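Local coordinates for protein glutaminase 1 (Escherichia coli, PDB 1U60) that hydrolyses L-glutamine to L-glutamate and ammonium as a member of the glutaminase family, which belongs to the beta-lactamase clan, at residues Asp12-Gln17 with Ala300-Tyr305; Ile266-Pro271 with Lys294-Val299. All coordinates share one frame; numbering follows the deposited sequence.

Interaction 1. Residues Asp12-Gln17 with Ala300-Tyr305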
ATOM      1  N   ASP A  12      17.456 -21.969   3.392  1.00 13.54           N
ATOM      2  CA  ASP A  12      18.386 -22.768   2.562  1.00 14.35           C
ATOM      3  C   ASP A  12      18.015 -22.813   1.085  1.00 14.23           C
ATOM      4  O   ASP A  12      18.853 -22.549   0.211  1.00 14.03           O
ATOM      5  CB  ASP A  12      18.510 -24.205   3.117  1.00 14.42           C
ATOM      6  CG  ASP A  12      19.345 -24.255   4.412  1.00 17.03           C
ATOM      7  OD1 ASP A  12      19.947 -23.237   4.790  1.00 17.57           O
ATOM      8  OD2 ASP A  12      19.474 -25.291   5.090  1.00 19.31           O
ATOM      9  N   GLN A  13      16.761 -23.100   0.796  1.00 15.02           N
ATOM     10  CA  GLN A  13      16.295 -23.155  -0.594  1.00 16.44           C
ATOM     11  C   GLN A  13      16.280 -21.790  -1.265  1.00 15.95           C
ATOM     12  O   GLN A  13      16.619 -21.669  -2.444  1.00 14.60           O
ATOM     13  CB  GLN A  13      14.924 -23.828  -0.652  1.00 17.97           C
ATOM     14  CG  GLN A  13      15.009 -25.271  -0.122  1.00 24.22           C
ATOM     15  CD  GLN A  13      13.733 -26.100  -0.260  1.00 31.16           C
ATOM     16  OE1 GLN A  13      12.671 -25.586  -0.645  1.00 36.77           O
ATOM     17  NE2 GLN A  13      13.842 -27.401   0.057  1.00 32.51           N
ATOM     18  N   ALA A  14      15.908 -20.739  -0.534  1.00 14.17           N
ATOM     19  CA  ALA A  14      15.980 -19.411  -1.130  1.00 13.81           C
ATOM     20  C   ALA A  14      17.406 -19.023  -1.511  1.00 12.93           C
ATOM     21  O   ALA A  14      17.623 -18.386  -2.533  1.00 11.80           O
ATOM     22  CB  ALA A  14      15.394 -18.346  -0.160  1.00 13.25           C
ATOM     23  N   TYR A  15      18.342 -19.342  -0.629  1.00 12.44           N
ATOM     24  CA  TYR A  15      19.754 -19.054  -0.834  1.00 13.58           C
ATOM     25  C   TYR A  15      20.243 -19.896  -2.029  1.00 13.47           C
ATOM     26  O   TYR A  15      20.852 -19.373  -2.949  1.00 12.86           O
ATOM     27  CB  TYR A  15      20.553 -19.399   0.421  1.00 13.61           C
ATOM     28  CG  TYR A  15      22.020 -19.235   0.222  1.00 14.47           C
ATOM     29  CD1 TYR A  15      22.631 -17.984   0.278  1.00 15.12           C
ATOM     30  CD2 TYR A  15      22.830 -20.349  -0.043  1.00 18.24           C
ATOM     31  CE1 TYR A  15      24.007 -17.827   0.055  1.00 16.82           C
ATOM     32  CE2 TYR A  15      24.198 -20.196  -0.271  1.00 18.00           C
ATOM     33  CZ  TYR A  15      24.784 -18.939  -0.220  1.00 19.61           C
ATOM     34  OH  TYR A  15      26.142 -18.780  -0.456  1.00 21.69           O
ATOM     35  N   THR A  16      19.929 -21.177  -2.028  1.00 15.06           N
ATOM     36  CA  THR A  16      20.439 -22.051  -3.127  1.00 17.39           C
ATOM     37  C   THR A  16      19.937 -21.573  -4.463  1.00 18.71           C
ATOM     38  O   THR A  16      20.717 -21.456  -5.416  1.00 20.34           O
ATOM     39  CB  THR A  16      20.077 -23.506  -2.906  1.00 17.80           C
ATOM     40  OG1 THR A  16      20.645 -23.954  -1.670  1.00 16.99           O
ATOM     41  CG2 THR A  16      20.673 -24.430  -4.044  1.00 20.02           C
ATOM     42  N   GLN A  17      18.651 -21.244  -4.522  1.00 19.12           N
ATOM     43  CA  GLN A  17      18.003 -20.886  -5.761  1.00 19.99           C
ATOM     44  C   GLN A  17      18.467 -19.535  -6.321  1.00 20.31           C
ATOM     45  O   GLN A  17      18.521 -19.351  -7.546  1.00 20.02           O
ATOM     46  CB  GLN A  17      16.472 -20.932  -5.579  1.00 20.85           C
ATOM     47  CG  GLN A  17      15.665 -20.476  -6.783  1.00 25.07           C
ATOM     48  CD  GLN A  17      14.179 -20.850  -6.714  1.00 31.92           C
ATOM     49  OE1 GLN A  17      13.696 -21.408  -5.711  1.00 34.88           O
ATOM     50  NE2 GLN A  17      13.461 -20.587  -7.812  1.00 34.69           N
ATOM     51  N   ALA A 300       8.975 -16.089   1.790  1.00 10.45           N
ATOM     52  CA  ALA A 300       7.607 -15.753   2.082  1.00 11.59           C
ATOM     53  C   ALA A 300       6.680 -16.664   1.254  1.00 11.76           C
ATOM     54  O   ALA A 300       5.650 -17.141   1.759  1.00 12.40           O
ATOM     55  CB  ALA A 300       7.321 -14.280   1.782  1.00 11.77           C
ATOM     56  N   LYS A 301       7.059 -16.943   0.016  1.00 13.60           N
ATOM     57  CA  LYS A 301       6.215 -17.764  -0.864  1.00 14.27           C
ATOM     58  C   LYS A 301       6.215 -19.221  -0.389  1.00 14.55           C
ATOM     59  O   LYS A 301       5.185 -19.898  -0.369  1.00 15.23           O
ATOM     60  CB  LYS A 301       6.734 -17.722  -2.281  1.00 15.50           C
ATOM     61  CG  LYS A 301       5.883 -18.506  -3.271  1.00 20.49           C
ATOM     62  CD  LYS A 301       6.123 -18.059  -4.709  1.00 26.64           C
ATOM     63  CE  LYS A 301       5.207 -18.804  -5.685  1.00 28.86           C
ATOM     64  NZ  LYS A 301       6.004 -19.593  -6.664  1.00 31.68           N
ATOM     65  N   GLN A 302       7.381 -19.712  -0.018  1.00 14.37           N
ATOM     66  CA  GLN A 302       7.516 -21.094   0.457  1.00 15.34           C
ATOM     67  C   GLN A 302       6.727 -21.305   1.750  1.00 15.03           C
ATOM     68  O   GLN A 302       6.172 -22.379   1.942  1.00 14.43           O
ATOM     69  CB  GLN A 302       8.967 -21.455   0.722  1.00 15.37           C
ATOM     70  CG  GLN A 302       9.875 -21.666  -0.491  1.00 17.98           C
ATOM     71  CD  GLN A 302      11.310 -21.951  -0.045  1.00 22.18           C
ATOM     72  OE1 GLN A 302      11.589 -23.051   0.472  1.00 21.51           O
ATOM     73  NE2 GLN A 302      12.194 -20.939  -0.152  1.00 17.65           N
ATOM     74  N   LEU A 303       6.666 -20.293   2.630  1.00 15.49           N
ATOM     75  CA  LEU A 303       6.012 -20.446   3.923  1.00 14.36           C
ATOM     76  C   LEU A 303       4.547 -19.990   3.891  1.00 14.46           C
ATOM     77  O   LEU A 303       3.842 -20.137   4.904  1.00 15.79           O
ATOM     78  CB  LEU A 303       6.806 -19.702   5.021  1.00 15.11           C
ATOM     79  CG  LEU A 303       8.225 -20.189   5.285  1.00 13.45           C
ATOM     80  CD1 LEU A 303       8.899 -19.354   6.382  1.00 15.21           C
ATOM     81  CD2 LEU A 303       8.251 -21.688   5.610  1.00 16.33           C
ATOM     82  N   GLY A 304       4.093 -19.462   2.745  1.00 13.66           N
ATOM     83  CA  GLY A 304       2.698 -19.085   2.524  1.00 13.15           C
ATOM     84  C   GLY A 304       2.262 -17.779   3.219  1.00 12.54           C
ATOM     85  O   GLY A 304       1.103 -17.655   3.604  1.00 14.22           O
ATOM     86  N   TYR A 305       3.186 -16.830   3.422  1.00  9.88           N
ATOM     87  CA  TYR A 305       2.845 -15.549   4.089  1.00  9.65           C
ATOM     88  C   TYR A 305       2.621 -14.383   3.144  1.00  9.23           C
ATOM     89  O   TYR A 305       3.473 -14.085   2.291  1.00 12.00           O
ATOM     90  CB  TYR A 305       3.935 -15.136   5.078  1.00  9.66           C
ATOM     91  CG  TYR A 305       4.129 -16.137   6.185  1.00 10.80           C
ATOM     92  CD1 TYR A 305       3.045 -16.511   7.007  1.00 17.64           C
ATOM     93  CD2 TYR A 305       5.399 -16.659   6.470  1.00 14.96           C
ATOM     94  CE1 TYR A 305       3.225 -17.407   8.052  1.00 19.44           C
ATOM     95  CE2 TYR A 305       5.555 -17.569   7.491  1.00 14.07           C
ATOM     96  CZ  TYR A 305       4.481 -17.929   8.280  1.00 18.88           C
ATOM     97  OH  TYR A 305       4.627 -18.826   9.326  1.00 21.97           O
TER
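The side-chain amides of Gln13 and Gln302 lie in nearly parallel planes, 8° apart, but are set beside each other and do not stack. Gln13 sits toward one face of the Gln302 amide: its CB lies 3.6 Å from Gln302 OE1, obliquely off that plane. Gln13 OE1 is modelled 3.0 Å from Gln302 OE1; the Gln13 amide is probably turned over, and with it reversed this may be a hydrogen bond. At the other end of the Gln302 amide, NE2 lies 3.7 Å from Ala14 N and 4.1 Å from Ala14 CB, plain approaches both. NE2 is gripped instead by two hydrogen bonds, to Ser298 OG one turn back in its own helix and to Ala10 O of the facing helix, which together hold the amide's rotation. With chi1 at -73° and the chain extended beyond CG, Gln302 reaches across to residues 12-17, where the nearest CA atoms of the two segments, Ala14 and Gln302, are 8.8 Å apart. Beyond Gln302 the helix closes in a Schellman motif at Gly304, where Tyr305 N bonds to Ala300 O at 3.0 Å; the Tyr305 ring turns one face to Leu303 O, 3.9 Å above its centre. The contact joins helix 4-18 to helix 290-303, the terminal helices that pair beside the antiparallel sheet in the beta-lactamase-like fold. Leu303 reaches Leu7 and Ala10, Ala14 rests on Ser298 and Val299, and Asp12 and Tyr15 touch Ala55 of strand 52-56.

Interaction 2. Residues Ile266-Pro271 with Lys294-Val299. With EDO (1,2-ethanediol), chain E.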
ATOM      1  N   ILE A 266      17.151  -6.034   2.198  1.00  8.94           N
ATOM      2  CA  ILE A 266      15.718  -6.099   2.001  1.00  7.61           C
ATOM      3  C   ILE A 266      15.137  -6.673   3.263  1.00  8.90           C
ATOM      4  O   ILE A 266      15.566  -7.730   3.723  1.00  9.79           O
ATOM      5  CB  ILE A 266      15.335  -7.008   0.781  1.00  8.54           C
ATOM      6  CG1 ILE A 266      15.921  -6.460  -0.544  1.00  9.08           C
ATOM      7  CG2 ILE A 266      13.808  -7.181   0.644  1.00  9.62           C
ATOM      8  CD1 ILE A 266      15.390  -5.150  -1.018  1.00  9.57           C
ATOM      9  N   LEU A 267      14.151  -5.968   3.806  1.00  7.97           N
ATOM     10  CA  LEU A 267      13.415  -6.444   4.991  1.00  9.01           C
ATOM     11  C   LEU A 267      11.967  -6.668   4.635  1.00  9.41           C
ATOM     12  O   LEU A 267      11.346  -5.855   3.930  1.00  9.68           O
ATOM     13  CB  LEU A 267      13.479  -5.354   6.038  1.00 10.01           C
ATOM     14  CG  LEU A 267      12.595  -5.503   7.302  1.00 14.32           C
ATOM     15  CD1 LEU A 267      13.078  -6.685   8.137  1.00 17.23           C
ATOM     16  CD2 LEU A 267      12.615  -4.191   8.063  1.00 16.02           C
ATOM     17  N   ALA A 268      11.387  -7.729   5.175  1.00  9.92           N
ATOM     18  CA  ALA A 268       9.955  -7.857   5.170  1.00  9.74           C
ATOM     19  C   ALA A 268       9.435  -8.311   6.529  1.00 10.29           C
ATOM     20  O   ALA A 268      10.119  -9.017   7.266  1.00 10.75           O
ATOM     21  CB  ALA A 268       9.539  -8.828   4.131  1.00 10.94           C
ATOM     22  N   VAL A 269       8.213  -7.916   6.854  1.00  8.49           N
ATOM     23  CA  VAL A 269       7.606  -8.276   8.137  1.00  7.62           C
ATOM     24  C   VAL A 269       6.368  -9.119   7.905  1.00  8.63           C
ATOM     25  O   VAL A 269       5.493  -8.736   7.152  1.00  7.53           O
ATOM     26  CB  VAL A 269       7.220  -6.989   8.911  1.00  7.48           C
ATOM     27  CG1 VAL A 269       6.577  -7.376  10.246  1.00  7.99           C
ATOM     28  CG2 VAL A 269       8.459  -6.145   9.085  1.00 10.48           C
ATOM     29  N   VAL A 270       6.273 -10.249   8.614  1.00  8.67           N
ATOM     30  CA  VAL A 270       5.061 -11.055   8.691  1.00  9.20           C
ATOM     31  C   VAL A 270       4.405 -10.734  10.046  1.00  9.68           C
ATOM     32  O   VAL A 270       4.885 -11.195  11.095  1.00 10.30           O
ATOM     33  CB  VAL A 270       5.337 -12.588   8.543  1.00  9.53           C
ATOM     34  CG1 VAL A 270       4.027 -13.357   8.465  1.00 11.40           C
ATOM     35  CG2 VAL A 270       6.152 -12.868   7.284  1.00  9.61           C
ATOM     36  N   PRO A 271       3.375  -9.890  10.058  1.00  9.34           N
ATOM     37  CA  PRO A 271       2.798  -9.415  11.325  1.00  9.44           C
ATOM     38  C   PRO A 271       2.390 -10.614  12.198  1.00 10.62           C
ATOM     39  O   PRO A 271       1.708 -11.565  11.744  1.00 10.38           O
ATOM     40  CB  PRO A 271       1.565  -8.588  10.868  1.00 10.35           C
ATOM     41  CG  PRO A 271       1.851  -8.187   9.506  1.00 10.65           C
ATOM     42  CD  PRO A 271       2.649  -9.337   8.905  1.00  9.67           C
ATOM     43  N   LYS A 294      14.530 -11.344  -4.306  1.00 10.85           N
ATOM     44  CA  LYS A 294      14.136 -12.693  -4.703  1.00 11.15           C
ATOM     45  C   LYS A 294      14.239 -13.656  -3.522  1.00 10.46           C
ATOM     46  O   LYS A 294      13.384 -14.489  -3.345  1.00 11.28           O
ATOM     47  CB  LYS A 294      14.964 -13.173  -5.936  1.00 11.82           C
ATOM     48  CG  LYS A 294      14.546 -12.461  -7.217  1.00 15.52           C
ATOM     49  CD  LYS A 294      13.149 -12.881  -7.800  1.00 20.15           C
ATOM     50  CE  LYS A 294      12.562 -11.763  -8.740  1.00 24.85           C
ATOM     51  NZ  LYS A 294      12.603 -12.099 -10.199  1.00 31.54           N
ATOM     52  N   MET A 295      15.265 -13.521  -2.691  1.00  8.87           N
ATOM     53  CA  MET A 295      15.438 -14.439  -1.583  1.00  8.75           C
ATOM     54  C   MET A 295      14.328 -14.214  -0.514  1.00  9.79           C
ATOM     55  O   MET A 295      13.796 -15.163   0.028  1.00 10.51           O
ATOM     56  CB  MET A 295      16.847 -14.314  -0.972  1.00 10.16           C
ATOM     57  CG  MET A 295      17.893 -14.983  -1.881  1.00  9.29           C
ATOM     58  SD  MET A 295      19.538 -14.991  -1.065  1.00 11.22           S
ATOM     59  CE  MET A 295      20.006 -13.451  -1.196  1.00 11.93           C
ATOM     60  N   VAL A 296      14.004 -12.956  -0.194  1.00  9.60           N
ATOM     61  CA  VAL A 296      12.919 -12.680   0.752  1.00  8.67           C
ATOM     62  C   VAL A 296      11.574 -13.154   0.196  1.00  8.96           C
ATOM     63  O   VAL A 296      10.803 -13.807   0.920  1.00  8.30           O
ATOM     64  CB  VAL A 296      12.857 -11.195   1.116  1.00  8.21           C
ATOM     65  CG1 VAL A 296      11.584 -10.883   1.862  1.00  8.26           C
ATOM     66  CG2 VAL A 296      14.114 -10.768   1.983  1.00  9.75           C
ATOM     67  N   ALA A 297      11.291 -12.822  -1.066  1.00  9.36           N
ATOM     68  CA  ALA A 297      10.064 -13.285  -1.700  1.00  9.82           C
ATOM     69  C   ALA A 297       9.959 -14.800  -1.669  1.00 10.35           C
ATOM     70  O   ALA A 297       8.901 -15.370  -1.439  1.00 10.30           O
ATOM     71  CB  ALA A 297       9.988 -12.766  -3.144  1.00 11.30           C
ATOM     72  N   SER A 298      11.088 -15.475  -1.922  1.00  9.89           N
ATOM     73  CA  SER A 298      11.099 -16.933  -1.919  1.00  9.47           C
ATOM     74  C   SER A 298      10.710 -17.523  -0.556  1.00  9.28           C
ATOM     75  O   SER A 298       9.864 -18.394  -0.453  1.00  9.76           O
ATOM     76  CB  SER A 298      12.472 -17.454  -2.341  1.00 10.22           C
ATOM     77  OG  SER A 298      12.463 -18.887  -2.253  1.00 12.67           O
ATOM     78  N   VAL A 299      11.298 -17.011   0.532  1.00  9.33           N
ATOM     79  CA  VAL A 299      10.969 -17.495   1.844  1.00 10.27           C
ATOM     80  C   VAL A 299       9.466 -17.299   2.104  1.00 11.17           C
ATOM     81  O   VAL A 299       8.763 -18.218   2.567  1.00 10.28           O
ATOM     82  CB  VAL A 299      11.825 -16.791   2.921  1.00 10.52           C
ATOM     83  CG1 VAL A 299      11.364 -17.167   4.380  1.00  9.38           C
ATOM     84  CG2 VAL A 299      13.312 -17.130   2.762  1.00 11.58           C
TER
HETATM   85  C1  EDO E1203      13.266  -8.637 -12.130  1.00 41.35           C
HETATM   86  O1  EDO E1203      13.840  -7.776 -13.104  1.00 41.73           O
HETATM   87  C2  EDO E1203      11.773  -8.394 -12.019  1.00 41.59           C
HETATM   88  O2  EDO E1203      11.271  -9.398 -11.166  1.00 38.61           O
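A chi1 of 169° on Val296 spreads its two methyl groups over the strand, CG1 toward Ala268 and CG2 toward Ile266. On the strand, the Ile266 chi1 of -62° places CG2, the short branch, against Val296 and turns the longer CG1-CD1 arm away from the helix. This is helix-on-sheet packing in the beta-lactamase-like fold: helix 290-303 lies on one face of the antiparallel sheet, and strand 265-270 runs beneath it.

Val296 straddles two residues of the strand. Its CG1 meets Ala268 CB at 3.7 Å, and its CG2 meets Ile266 CG2 at 3.8 Å, where the two branched side chains cross at a slant. The same CG2 also lies 3.8 Å from the backbone atom Ile266 O. Ala268 carries only a methyl group, and its CA comes within 7.2 Å of Val296 CA. All three residues are buried, and the contact between the segments is wholly van der Waals, with no hydrogen bond crossing it.

Strand alternation separates the two faces. Leu267 points away from the helix and packs on Leu205 and Leu208 of helix 202-213, so the sheet is sandwiched between helices. Backbone hydrogen bonds tie Ile266 and Ala268 to Ala278 and Ile276 of strand 274-279, whose Ala278 also touches Val296. Beyond the strand, Pro271 packs on Val307 of the second subunit.

At the outer side of the helix, Lys294, an acetylation site that is unmodified here, bends at chi2 and chi4 and donates from NZ to O2 of a 1,2-ethanediol, probably from the crystallisation liquor, over 3.2 Å.

In the fold
Interactions 1 and 2 share helix 290-303, and their centres are 9 Å apart. That helix has helix 4-18 at one flank and strand 265-270 under another side, and helix 4-18 reaches the sheet too. Ala14 bridges the two contacts, its O lying 3.5 Å from Met295 CG and its CB 3.6 Å from Ser298 OG. A second junction forms past the helix end, where Tyr305 CG packs 3.6 Å from Val270 CG1. Along the chain, interaction 2 is nested within the loop that 12-17 and 300-305 close. Interaction 1 lies away from the predicted substrate site, whereas the Ile266 side chain of interaction 2 is about 8 Å from that of Tyr244 and about 9 Å from that of Ser66.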